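Local coordinates for protein type C neurotoxin (Clostridium botulinum, PDB 3PME) that probably binds gangliosides and perhaps phosphatidylethanolamine on nerve-cell membranes, as the receptor-binding domain of a botulinum C/D mosaic neurotoxin, at residues A[236-242]-A[402-408]; A[36-40]-A[227-231]; A[75-79]-A[409-414]; A[105-111]-A[122-128]. All coordinates share one frame; numbering follows the deposited sequence.

Contact 1 (A[236-242]-A[402-408]); sequences EYYMINY and FWKFISR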
# COMPACT_ATOMS: atom_id res chain seq x y z
N GLU A 236 5.60 13.19 -8.11
CA GLU A 236 4.64 14.12 -7.55
C GLU A 236 3.69 13.39 -6.62
O GLU A 236 3.16 12.32 -6.96
CB GLU A 236 3.87 14.85 -8.66
CG GLU A 236 4.77 15.83 -9.38
CD GLU A 236 4.04 16.69 -10.40
OE1 GLU A 236 2.81 16.58 -10.51
OE2 GLU A 236 4.72 17.49 -11.09
N TYR A 237 3.48 13.97 -5.45
CA TYR A 237 2.51 13.43 -4.49
C TYR A 237 1.59 14.50 -3.98
O TYR A 237 2.04 15.61 -3.69
CB TYR A 237 3.21 12.83 -3.27
CG TYR A 237 4.05 11.63 -3.60
CD1 TYR A 237 3.45 10.41 -3.92
CD2 TYR A 237 5.43 11.71 -3.59
CE1 TYR A 237 4.23 9.29 -4.23
CE2 TYR A 237 6.21 10.61 -3.90
CZ TYR A 237 5.61 9.41 -4.22
OH TYR A 237 6.40 8.33 -4.53
N TYR A 238 0.31 14.18 -3.84
CA TYR A 238 -0.57 15.02 -3.05
C TYR A 238 -0.34 14.62 -1.61
O TYR A 238 -0.75 13.52 -1.17
CB TYR A 238 -2.02 14.85 -3.47
CG TYR A 238 -2.23 15.18 -4.94
CD1 TYR A 238 -2.39 16.51 -5.36
CD2 TYR A 238 -2.22 14.18 -5.90
CE1 TYR A 238 -2.57 16.81 -6.70
CE2 TYR A 238 -2.40 14.48 -7.25
CZ TYR A 238 -2.56 15.79 -7.63
OH TYR A 238 -2.74 16.08 -8.97
N MET A 239 0.37 15.47 -0.89
CA MET A 239 0.69 15.21 0.50
C MET A 239 -0.51 15.52 1.38
O MET A 239 -1.05 16.62 1.32
CB MET A 239 1.89 16.06 0.92
CG MET A 239 2.32 15.87 2.36
SD MET A 239 3.81 16.85 2.65
CE MET A 239 4.16 16.43 4.36
N ILE A 240 -0.94 14.55 2.17
CA ILE A 240 -2.07 14.76 3.07
C ILE A 240 -1.75 14.35 4.49
O ILE A 240 -0.93 13.46 4.75
CB ILE A 240 -3.34 13.98 2.61
CG1 ILE A 240 -3.03 12.49 2.46
CG2 ILE A 240 -3.88 14.57 1.31
CD1 ILE A 240 -4.29 11.61 2.51
N ASN A 241 -2.39 15.03 5.43
CA ASN A 241 -2.45 14.54 6.79
C ASN A 241 -3.52 13.46 6.90
O ASN A 241 -4.58 13.57 6.29
CB ASN A 241 -2.78 15.69 7.74
CG ASN A 241 -2.67 15.28 9.18
OD1 ASN A 241 -3.65 14.88 9.80
ND2 ASN A 241 -1.45 15.33 9.71
N TYR A 242 -3.24 12.42 7.68
CA TYR A 242 -4.18 11.34 7.89
C TYR A 242 -5.59 11.85 8.17
O TYR A 242 -6.58 11.27 7.71
CB TYR A 242 -3.69 10.50 9.08
CG TYR A 242 -4.43 9.21 9.32
CD1 TYR A 242 -5.61 9.19 10.04
CD2 TYR A 242 -3.91 8.01 8.87
CE1 TYR A 242 -6.28 8.01 10.28
CE2 TYR A 242 -4.57 6.82 9.10
CZ TYR A 242 -5.75 6.83 9.81
OH TYR A 242 -6.40 5.64 10.04
N PHE A 402 0.37 11.62 11.46
CA PHE A 402 0.54 10.66 10.36
C PHE A 402 0.34 11.35 9.02
O PHE A 402 -0.66 12.02 8.81
CB PHE A 402 -0.46 9.50 10.48
CG PHE A 402 -0.30 8.65 11.73
CD1 PHE A 402 0.76 8.85 12.62
CD2 PHE A 402 -1.22 7.65 12.00
CE1 PHE A 402 0.88 8.06 13.76
CE2 PHE A 402 -1.10 6.85 13.13
CZ PHE A 402 -0.05 7.06 14.01
N TRP A 403 1.29 11.14 8.11
CA TRP A 403 1.22 11.72 6.76
C TRP A 403 1.19 10.66 5.68
O TRP A 403 1.82 9.61 5.81
CB TRP A 403 2.42 12.65 6.52
CG TRP A 403 2.48 13.74 7.54
CD1 TRP A 403 3.09 13.69 8.75
CD2 TRP A 403 1.83 15.01 7.46
NE1 TRP A 403 2.87 14.86 9.43
CE2 TRP A 403 2.11 15.69 8.66
CE3 TRP A 403 1.04 15.64 6.49
CZ2 TRP A 403 1.63 16.97 8.92
CZ3 TRP A 403 0.58 16.93 6.75
CH2 TRP A 403 0.87 17.57 7.95
N LYS A 404 0.44 10.94 4.61
CA LYS A 404 0.37 10.03 3.47
C LYS A 404 0.65 10.82 2.20
O LYS A 404 0.53 12.05 2.18
CB LYS A 404 -0.99 9.34 3.38
CG LYS A 404 -1.29 8.41 4.54
CD LYS A 404 -2.63 7.72 4.29
CE LYS A 404 -2.87 6.58 5.26
NZ LYS A 404 -4.07 5.80 4.88
N PHE A 405 1.05 10.09 1.16
CA PHE A 405 1.49 10.70 -0.08
C PHE A 405 0.76 10.03 -1.24
O PHE A 405 1.01 8.86 -1.55
CB PHE A 405 3.00 10.57 -0.22
CG PHE A 405 3.76 11.31 0.85
CD1 PHE A 405 4.10 12.64 0.66
CD2 PHE A 405 4.11 10.69 2.04
CE1 PHE A 405 4.78 13.34 1.65
CE2 PHE A 405 4.79 11.39 3.03
CZ PHE A 405 5.13 12.72 2.83
N ILE A 406 -0.14 10.77 -1.87
CA ILE A 406 -0.96 10.16 -2.91
C ILE A 406 -0.36 10.38 -4.27
O ILE A 406 -0.34 11.50 -4.76
CB ILE A 406 -2.40 10.70 -2.90
CG1 ILE A 406 -3.03 10.55 -1.51
CG2 ILE A 406 -3.23 9.97 -3.94
CD1 ILE A 406 -4.40 11.19 -1.41
N SER A 407 0.12 9.31 -4.89
CA SER A 407 0.61 9.37 -6.26
C SER A 407 -0.54 9.16 -7.24
O SER A 407 -1.56 8.52 -6.91
CB SER A 407 1.65 8.28 -6.47
OG SER A 407 1.09 7.01 -6.10
N ARG A 408 -0.39 9.68 -8.45
CA ARG A 408 -1.31 9.34 -9.52
C ARG A 408 -0.96 7.94 -9.99
O ARG A 408 0.07 7.71 -10.62
CB ARG A 408 -1.23 10.36 -10.66
CG ARG A 408 -1.68 11.74 -10.19
CD ARG A 408 -1.87 12.69 -11.35
NE ARG A 408 -3.08 12.38 -12.10
CZ ARG A 408 -4.17 13.15 -12.11
NH1 ARG A 408 -4.20 14.28 -11.42
NH2 ARG A 408 -5.23 12.79 -12.83
O HOH W 1 2.17 10.88 -9.01

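Contact 2 (A[36-40]-A[227-231]); sequences NTIYT and WGNPL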
# COMPACT_ATOMS: atom_id res chain seq x y z
N ASN A 36 7.42 -7.17 -12.52
CA ASN A 36 8.39 -6.34 -11.84
C ASN A 36 8.22 -4.88 -12.21
O ASN A 36 9.15 -4.22 -12.70
CB ASN A 36 9.81 -6.82 -12.17
CG ASN A 36 10.87 -6.12 -11.35
OD1 ASN A 36 10.56 -5.34 -10.45
ND2 ASN A 36 12.13 -6.39 -11.68
N THR A 37 7.01 -4.37 -12.02
CA THR A 37 6.75 -2.97 -12.36
C THR A 37 6.77 -2.04 -11.13
O THR A 37 7.21 -0.89 -11.23
CB THR A 37 5.45 -2.80 -13.14
OG1 THR A 37 4.33 -3.20 -12.34
CG2 THR A 37 5.48 -3.64 -14.42
N ILE A 38 6.30 -2.55 -9.99
CA ILE A 38 6.30 -1.77 -8.75
C ILE A 38 7.19 -2.44 -7.71
O ILE A 38 8.04 -1.79 -7.09
CB ILE A 38 4.87 -1.67 -8.17
CG1 ILE A 38 3.91 -1.06 -9.19
CG2 ILE A 38 4.88 -0.86 -6.87
CD1 ILE A 38 2.45 -1.09 -8.77
N TYR A 39 6.97 -3.74 -7.51
CA TYR A 39 7.78 -4.56 -6.62
C TYR A 39 8.43 -5.68 -7.42
O TYR A 39 7.86 -6.16 -8.40
CB TYR A 39 6.89 -5.20 -5.52
CG TYR A 39 6.54 -4.25 -4.41
CD1 TYR A 39 7.41 -4.05 -3.35
CD2 TYR A 39 5.34 -3.54 -4.42
CE1 TYR A 39 7.09 -3.18 -2.32
CE2 TYR A 39 5.01 -2.68 -3.39
CZ TYR A 39 5.89 -2.50 -2.35
OH TYR A 39 5.60 -1.63 -1.32
N THR A 40 9.61 -6.10 -6.97
CA THR A 40 10.41 -7.10 -7.68
C THR A 40 9.62 -8.33 -8.13
O THR A 40 9.72 -8.74 -9.28
CB THR A 40 11.60 -7.55 -6.85
OG1 THR A 40 12.46 -6.43 -6.61
CG2 THR A 40 12.38 -8.63 -7.57
N TRP A 227 -0.98 4.08 -1.67
CA TRP A 227 -1.43 2.78 -2.19
C TRP A 227 -0.61 1.61 -1.67
O TRP A 227 -0.90 0.46 -1.99
CB TRP A 227 -1.31 2.79 -3.72
CG TRP A 227 -1.84 4.04 -4.33
CD1 TRP A 227 -1.11 5.05 -4.90
CD2 TRP A 227 -3.21 4.44 -4.40
NE1 TRP A 227 -1.95 6.05 -5.33
CE2 TRP A 227 -3.24 5.70 -5.04
CE3 TRP A 227 -4.41 3.86 -3.97
CZ2 TRP A 227 -4.44 6.38 -5.27
CZ3 TRP A 227 -5.60 4.53 -4.21
CH2 TRP A 227 -5.60 5.79 -4.85
N GLY A 228 0.45 1.90 -0.92
CA GLY A 228 1.39 0.86 -0.51
C GLY A 228 2.56 0.59 -1.45
O GLY A 228 3.32 -0.36 -1.25
N ASN A 229 2.71 1.41 -2.48
CA ASN A 229 3.88 1.34 -3.37
C ASN A 229 5.07 2.00 -2.68
O ASN A 229 4.89 2.85 -1.80
CB ASN A 229 3.64 2.14 -4.66
CG ASN A 229 2.36 1.76 -5.38
OD1 ASN A 229 2.04 0.59 -5.53
ND2 ASN A 229 1.64 2.78 -5.85
N PRO A 230 6.30 1.66 -3.09
CA PRO A 230 7.45 2.41 -2.56
C PRO A 230 7.35 3.90 -2.89
O PRO A 230 7.02 4.26 -4.03
CB PRO A 230 8.64 1.79 -3.30
CG PRO A 230 8.16 0.36 -3.56
CD PRO A 230 6.72 0.53 -3.94
N LEU A 231 7.63 4.72 -1.89
CA LEU A 231 7.71 6.17 -2.07
C LEU A 231 9.03 6.46 -2.77
O LEU A 231 10.03 5.81 -2.50
CB LEU A 231 7.66 6.86 -0.70
CG LEU A 231 7.28 8.34 -0.72
CD1 LEU A 231 5.77 8.49 -0.97
CD2 LEU A 231 7.67 8.99 0.59

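Contact 3 (A[75-79]-A[409-414]); sequences IKISK and DPGWVE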
# COMPACT_ATOMS: atom_id res chain seq x y z
N ILE A 75 -2.03 -8.41 -2.95
CA ILE A 75 -2.85 -8.06 -4.10
C ILE A 75 -3.23 -6.57 -4.03
O ILE A 75 -3.32 -5.99 -2.94
CB ILE A 75 -4.10 -8.98 -4.18
CG1 ILE A 75 -4.81 -8.85 -5.53
CG2 ILE A 75 -5.03 -8.76 -2.97
CD1 ILE A 75 -5.78 -10.01 -5.81
N LYS A 76 -3.44 -5.99 -5.21
CA LYS A 76 -3.77 -4.57 -5.36
C LYS A 76 -4.76 -4.52 -6.51
O LYS A 76 -4.43 -4.91 -7.63
CB LYS A 76 -2.51 -3.77 -5.68
CG LYS A 76 -2.76 -2.30 -5.98
CD LYS A 76 -1.43 -1.58 -6.13
CE LYS A 76 -1.62 -0.10 -6.50
NZ LYS A 76 -2.04 0.05 -7.92
N ILE A 77 -5.99 -4.09 -6.24
CA ILE A 77 -7.09 -4.18 -7.20
C ILE A 77 -7.58 -2.78 -7.58
O ILE A 77 -7.96 -2.00 -6.72
CB ILE A 77 -8.25 -5.04 -6.65
CG1 ILE A 77 -7.72 -6.41 -6.19
CG2 ILE A 77 -9.32 -5.25 -7.71
CD1 ILE A 77 -8.63 -7.09 -5.18
N SER A 78 -7.55 -2.45 -8.86
CA SER A 78 -7.91 -1.10 -9.30
C SER A 78 -9.30 -0.67 -8.85
O SER A 78 -10.17 -1.50 -8.58
CB SER A 78 -7.77 -0.97 -10.82
OG SER A 78 -8.87 -1.56 -11.50
N LYS A 79 -9.50 0.63 -8.77
CA LYS A 79 -10.80 1.17 -8.41
C LYS A 79 -11.91 0.69 -9.35
O LYS A 79 -12.98 0.28 -8.90
CB LYS A 79 -10.76 2.71 -8.38
CG LYS A 79 -12.13 3.35 -8.19
CD LYS A 79 -12.05 4.88 -8.09
CE LYS A 79 -11.43 5.50 -9.33
NZ LYS A 79 -11.49 6.99 -9.31
N ASP A 409 -1.80 6.99 -9.61
CA ASP A 409 -1.51 5.58 -9.81
C ASP A 409 -2.49 5.04 -10.87
O ASP A 409 -3.64 5.44 -10.89
CB ASP A 409 -1.70 4.85 -8.47
CG ASP A 409 -1.39 3.36 -8.55
OD1 ASP A 409 -0.25 2.95 -8.22
OD2 ASP A 409 -2.29 2.62 -8.94
N PRO A 410 -2.02 4.15 -11.76
CA PRO A 410 -2.88 3.69 -12.85
C PRO A 410 -4.11 2.91 -12.37
O PRO A 410 -5.08 2.75 -13.12
CB PRO A 410 -1.97 2.78 -13.68
CG PRO A 410 -0.87 2.39 -12.76
CD PRO A 410 -0.68 3.56 -11.82
N GLY A 411 -4.08 2.45 -11.12
CA GLY A 411 -5.21 1.74 -10.52
C GLY A 411 -6.28 2.65 -9.93
O GLY A 411 -7.27 2.19 -9.37
N TRP A 412 -6.11 3.95 -10.08
CA TRP A 412 -7.08 4.90 -9.56
C TRP A 412 -7.08 6.13 -10.46
O TRP A 412 -6.21 7.00 -10.38
CB TRP A 412 -6.77 5.27 -8.10
CG TRP A 412 -7.83 6.15 -7.48
CD1 TRP A 412 -8.08 7.46 -7.77
CD2 TRP A 412 -8.76 5.78 -6.45
NE1 TRP A 412 -9.12 7.93 -6.99
CE2 TRP A 412 -9.55 6.92 -6.18
CE3 TRP A 412 -9.01 4.60 -5.74
CZ2 TRP A 412 -10.56 6.91 -5.22
CZ3 TRP A 412 -10.02 4.60 -4.78
CH2 TRP A 412 -10.79 5.74 -4.54
N VAL A 413 -8.06 6.17 -11.36
CA VAL A 413 -8.06 7.20 -12.40
C VAL A 413 -9.08 8.28 -12.08
O VAL A 413 -10.22 7.98 -11.75
CB VAL A 413 -8.37 6.59 -13.77
CG1 VAL A 413 -8.61 7.68 -14.80
CG2 VAL A 413 -7.23 5.68 -14.20
N GLU A 414 -8.63 9.53 -12.16
CA GLU A 414 -9.49 10.70 -12.05
C GLU A 414 -9.10 11.71 -13.13
O GLU A 414 -7.97 11.72 -13.63
CB GLU A 414 -9.35 11.38 -10.68
CG GLU A 414 -9.70 10.52 -9.49
CD GLU A 414 -9.53 11.26 -8.17
OE1 GLU A 414 -9.03 12.42 -8.18
OE2 GLU A 414 -9.89 10.68 -7.13
O HOH W 2 -12.34 9.53 -7.10

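Contact 4 (A[105-111]-A[122-128]); sequences RNGNIEW and SLIFDYS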
# COMPACT_ATOMS: atom_id res chain seq x y z
N ARG A 105 -15.31 -10.28 -6.48
CA ARG A 105 -16.71 -10.09 -6.79
C ARG A 105 -17.28 -8.94 -5.97
O ARG A 105 -17.25 -8.97 -4.74
CB ARG A 105 -17.51 -11.36 -6.52
CG ARG A 105 -19.00 -11.17 -6.71
CD ARG A 105 -19.77 -12.47 -6.54
NE ARG A 105 -19.36 -13.21 -5.35
CZ ARG A 105 -19.71 -12.89 -4.11
NH1 ARG A 105 -20.47 -11.82 -3.88
NH2 ARG A 105 -19.29 -13.62 -3.09
N ASN A 106 -17.77 -7.93 -6.68
CA ASN A 106 -18.41 -6.79 -6.03
C ASN A 106 -17.59 -6.24 -4.86
O ASN A 106 -18.11 -6.05 -3.76
CB ASN A 106 -19.81 -7.20 -5.55
CG ASN A 106 -20.67 -6.00 -5.18
OD1 ASN A 106 -20.44 -4.89 -5.66
ND2 ASN A 106 -21.66 -6.22 -4.33
N GLY A 107 -16.30 -6.00 -5.08
CA GLY A 107 -15.48 -5.39 -4.06
C GLY A 107 -15.09 -6.31 -2.92
O GLY A 107 -14.67 -5.86 -1.86
N ASN A 108 -15.25 -7.61 -3.14
CA ASN A 108 -14.82 -8.63 -2.20
C ASN A 108 -13.78 -9.52 -2.86
O ASN A 108 -13.81 -9.71 -4.07
CB ASN A 108 -16.00 -9.52 -1.78
CG ASN A 108 -17.04 -8.79 -0.96
OD1 ASN A 108 -17.00 -8.81 0.27
ND2 ASN A 108 -17.98 -8.14 -1.63
N ILE A 109 -12.85 -10.06 -2.07
CA ILE A 109 -12.07 -11.21 -2.54
C ILE A 109 -12.67 -12.47 -1.94
O ILE A 109 -13.14 -12.47 -0.79
CB ILE A 109 -10.56 -11.12 -2.20
CG1 ILE A 109 -10.33 -10.94 -0.70
CG2 ILE A 109 -9.89 -10.02 -2.98
CD1 ILE A 109 -8.93 -11.34 -0.28
N GLU A 110 -12.67 -13.54 -2.73
CA GLU A 110 -13.30 -14.79 -2.31
C GLU A 110 -12.42 -15.97 -2.66
O GLU A 110 -11.99 -16.13 -3.80
CB GLU A 110 -14.68 -14.94 -2.96
CG GLU A 110 -15.45 -16.15 -2.43
CD GLU A 110 -16.88 -16.23 -2.96
OE1 GLU A 110 -17.21 -15.52 -3.93
OE2 GLU A 110 -17.69 -17.02 -2.40
N TRP A 111 -12.15 -16.80 -1.65
CA TRP A 111 -11.37 -18.02 -1.83
C TRP A 111 -12.31 -19.19 -1.76
O TRP A 111 -13.09 -19.31 -0.81
CB TRP A 111 -10.30 -18.13 -0.74
CG TRP A 111 -9.65 -19.50 -0.65
CD1 TRP A 111 -10.08 -20.56 0.08
CD2 TRP A 111 -8.44 -19.91 -1.30
NE1 TRP A 111 -9.21 -21.62 -0.07
CE2 TRP A 111 -8.20 -21.25 -0.91
CE3 TRP A 111 -7.54 -19.28 -2.16
CZ2 TRP A 111 -7.10 -21.97 -1.37
CZ3 TRP A 111 -6.44 -20.00 -2.61
CH2 TRP A 111 -6.23 -21.32 -2.21
N SER A 122 -16.48 -21.19 0.95
CA SER A 122 -15.75 -19.98 0.58
C SER A 122 -15.37 -19.12 1.78
O SER A 122 -16.03 -19.15 2.83
CB SER A 122 -16.56 -19.15 -0.42
OG SER A 122 -17.76 -18.69 0.17
N LEU A 123 -14.28 -18.38 1.62
CA LEU A 123 -13.89 -17.32 2.53
C LEU A 123 -14.07 -16.04 1.75
O LEU A 123 -13.61 -15.94 0.62
CB LEU A 123 -12.43 -17.46 2.94
CG LEU A 123 -12.09 -18.70 3.76
CD1 LEU A 123 -10.58 -18.94 3.71
CD2 LEU A 123 -12.57 -18.48 5.19
N ILE A 124 -14.75 -15.07 2.35
CA ILE A 124 -15.06 -13.83 1.65
C ILE A 124 -14.61 -12.65 2.50
O ILE A 124 -14.87 -12.60 3.71
CB ILE A 124 -16.57 -13.72 1.35
CG1 ILE A 124 -17.04 -14.94 0.55
CG2 ILE A 124 -16.87 -12.45 0.56
CD1 ILE A 124 -18.56 -15.08 0.48
N PHE A 125 -13.92 -11.70 1.88
CA PHE A 125 -13.49 -10.51 2.59
C PHE A 125 -13.83 -9.26 1.78
O PHE A 125 -13.42 -9.12 0.62
CB PHE A 125 -11.99 -10.56 2.86
CG PHE A 125 -11.44 -9.34 3.55
CD1 PHE A 125 -11.78 -9.07 4.87
CD2 PHE A 125 -10.61 -8.46 2.87
CE1 PHE A 125 -11.27 -7.95 5.51
CE2 PHE A 125 -10.11 -7.32 3.51
CZ PHE A 125 -10.44 -7.07 4.82
N ASP A 126 -14.59 -8.36 2.41
CA ASP A 126 -14.94 -7.09 1.79
C ASP A 126 -13.78 -6.11 1.94
O ASP A 126 -13.65 -5.43 2.96
CB ASP A 126 -16.20 -6.54 2.47
CG ASP A 126 -16.67 -5.22 1.88
OD1 ASP A 126 -15.98 -4.65 1.02
OD2 ASP A 126 -17.75 -4.75 2.30
N TYR A 127 -12.94 -6.02 0.91
CA TYR A 127 -11.78 -5.15 1.00
C TYR A 127 -12.16 -3.73 0.58
O TYR A 127 -11.43 -2.80 0.91
CB TYR A 127 -10.61 -5.69 0.16
CG TYR A 127 -10.87 -5.60 -1.31
CD1 TYR A 127 -10.57 -4.44 -2.02
CD2 TYR A 127 -11.42 -6.66 -2.01
CE1 TYR A 127 -10.82 -4.34 -3.38
CE2 TYR A 127 -11.69 -6.56 -3.37
CZ TYR A 127 -11.38 -5.40 -4.05
OH TYR A 127 -11.65 -5.32 -5.38
N SER A 128 -13.29 -3.57 -0.10
CA SER A 128 -13.67 -2.26 -0.65
C SER A 128 -14.29 -1.32 0.38
O SER A 128 -13.98 -0.14 0.42
CB SER A 128 -14.66 -2.45 -1.80
OG SER A 128 -15.08 -1.19 -2.33
O HOH W 3 -17.97 -5.08 -1.04

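Contact 1 (A[236-242]-A[402-408])
Met239 and Phe405 lie side by side on one face of a two-stranded antiparallel ribbon, the methionine CG 3.6 Å from Phe405 CE1 and its sulfur oblique to the ring in a Met-aromatic contact. With CG anti to the backbone N (chi1 180°) and the chain extended beyond it, Met239 carries its methyl on to Trp403, where Met239 CE reaches the rim of the indole obliquely, 3.9 Å from Trp403 CE3. Asn241 lies over a face of that indole, its ND2 3.6 Å from Trp403 CZ2 and its amide nearly perpendicular to the ring. Phe405 also turns an edge toward the face of Tyr237 in an offset edge-to-face pair, planes at 72°. This face looks into the C-terminal domain, of the trefoil clan, where Ile358 and Ala370 pack on Trp403 and Ile273 on Tyr237. The ribbon joins the start of the beta-trefoil to its last strand, as expected where the ends of such a fold pair up. Between the strands, Tyr238 and Ile406 exchange two backbone hydrogen bonds, as do Ile240 and Lys404, and Tyr242 N adds a bond to Phe402 O. On the reverse face Ile240 CD1 meets Ile406 CD1 at 3.9 Å. Farther out, the edge of Phe402 points to the face of Tyr242, centroids 5.9 Å apart. The polar fringe follows: Asn241 ND2 bonds Ser400 O, a water bridges Glu236 O (2.7 Å) to Arg408 N, and Arg408 NH1 makes a weak, bent bond to Tyr238 OH, a hydroxyl also bonded to His416 of the tag.

Contact 2 (A[36-40]-A[227-231])
Tyr39 OH gives the one hydrogen bond across this contact, to Gly228 O at 2.6 Å. The acceptor lies at the edge of the phenol ring, close to its plane, and the hydroxyl in turn lies in the carbonyl plane, with a C=O...O angle of 155°. Gly228 has a positive phi (89°), a backbone shape that suits glycine.

In a CH-pi contact, Pro230 CG stands over one face of the Tyr39 ring, 4.2 Å from its centroid, and the neighbouring CD presses on Tyr39 CZ at 3.5 Å. Ile38 approaches the same proline at about a right angle, its CG2 branch 3.7 Å from Pro230 CD. That methyl also touches the amide oxygen of Asn229, with Ile38 CG2 to Asn229 OD1 at 3.5 Å.

Polar support lies around the pair: Asn229 OD1 accepts from Trp140 NE1, and Asp42 OD2 receives the backbone N-H groups of Ile38 and Tyr39. The two loops belong to the lectin-like N-terminal and trefoil C-terminal domains, and the contact joins them across the interdomain boundary.

A phenol held at its hydroxyl by a carbonyl and on one face by a proline is restrained in reach and tilt, consistent with a defined seating of the domains.

Contact 3 (A[75-79]-A[409-414])
Lys79 and Trp412 meet because both side chains leave the backbone with CG anti to N, and the lysine then bends at chi3 (59°) to lie across the indole. Its CD is centred over the six-membered ring, 3.6 Å from the centroid, and NZ over the five-membered ring in a cation-pi contact at 3.7 Å. The ammonium also donates to Val413 O at 2.9 Å, from above the carbonyl plane, and a water bound to Glu414 OE2 makes a weak bond with NZ. Trp412 NE1 points in the ring plane to Glu414 OE2 (2.9 Å), which helps to fix the rotation of the indole.

Trp412 closes a type I beta turn that starts at Asp409, with an Asx turn in which Gly411 N bonds Asp409 OD2. The turn presents Gly411 O to Lys79 N at 2.8 Å, at the start of the short helix 79-82 for which Ser78 is the N-cap. The end of the trefoil domain is thereby tied to the lectin-like domain.

Deeper in, Lys76 makes a salt bridge with Asp409, NZ to OD2 2.8 Å on the syn side. Lys76 NZ and Gly411 N reach that oxygen from opposite faces of the carboxylate plane, an arrangement that would favour the charged aspartate. Asn138 reinforces the pair, its OD1 accepting from Lys76 NZ and its ND2 donating to Asp409 OD2, while Asn229 ND2 serves OD1.

Contact 4 (A[105-111]-A[122-128])
Ile109 and Phe125 run side by side on the tightly packed face of this hairpin, with Ile109 CG1 3.9 Å from Phe125 CB. Trp111 and Leu123 also point the same way, Trp111 CD1 meeting Leu123 CD1 at 4.0 Å. The Ile109 and Tyr127 side chains cross at about a right angle, Ile109 CG2 touching Tyr127 CD2 (3.8 Å), and the carbonyl oxygen of Gly107 sits over one face of that ring and accepts from Ser128 N. With CG between the backbone N and the carbonyl carbon (chi1 70°), Tyr127 reaches beside the type I' turn (Arg105 to Asn108) that joins strands 100-105 and 108-114; its hydroxyl bonds Thr82.

The antiparallel strands, held by two backbone bonds each between Ile109 and Phe125 and between Trp111 and Leu123, belong to one sheet of a concanavalin-clan jelly roll; Phe141, Ile77 and Leu155 of the facing sheet cover these side chains.

The other face is more polar, with Ile124 and Asn108 partly exposed and Asp126 exposed. Glu110 and Ile124 lie alongside, Glu110 CG 3.6 Å from Ile124 CG1. Arg105 bends at chi3 to form a salt bridge from NH2 to Glu110 OE1 (2.9 Å). Glu110 OE2 receives a weak bond from Ser122 OG.

Contacts 2 and 3 cross along the chain and together tie the lectin-like domain to the trefoil domain; their centres are 13 Å apart, and they adjoin where Trp227 CH2 packs on Trp412 CG at 3.5 Å. Contact 1 lies inside the trefoil, its centre 16 Å from each of them, and continues directly into contact 3, while Trp227 NE1 probably bonds Ser407 O. Contact 4 belongs to the lectin-like side, 17 Å from contact 3 between centres, meeting it where Ile77 packs on Tyr127 and Ile109; contacts 1 and 4 come no nearer than about 12 Å between nearest atoms.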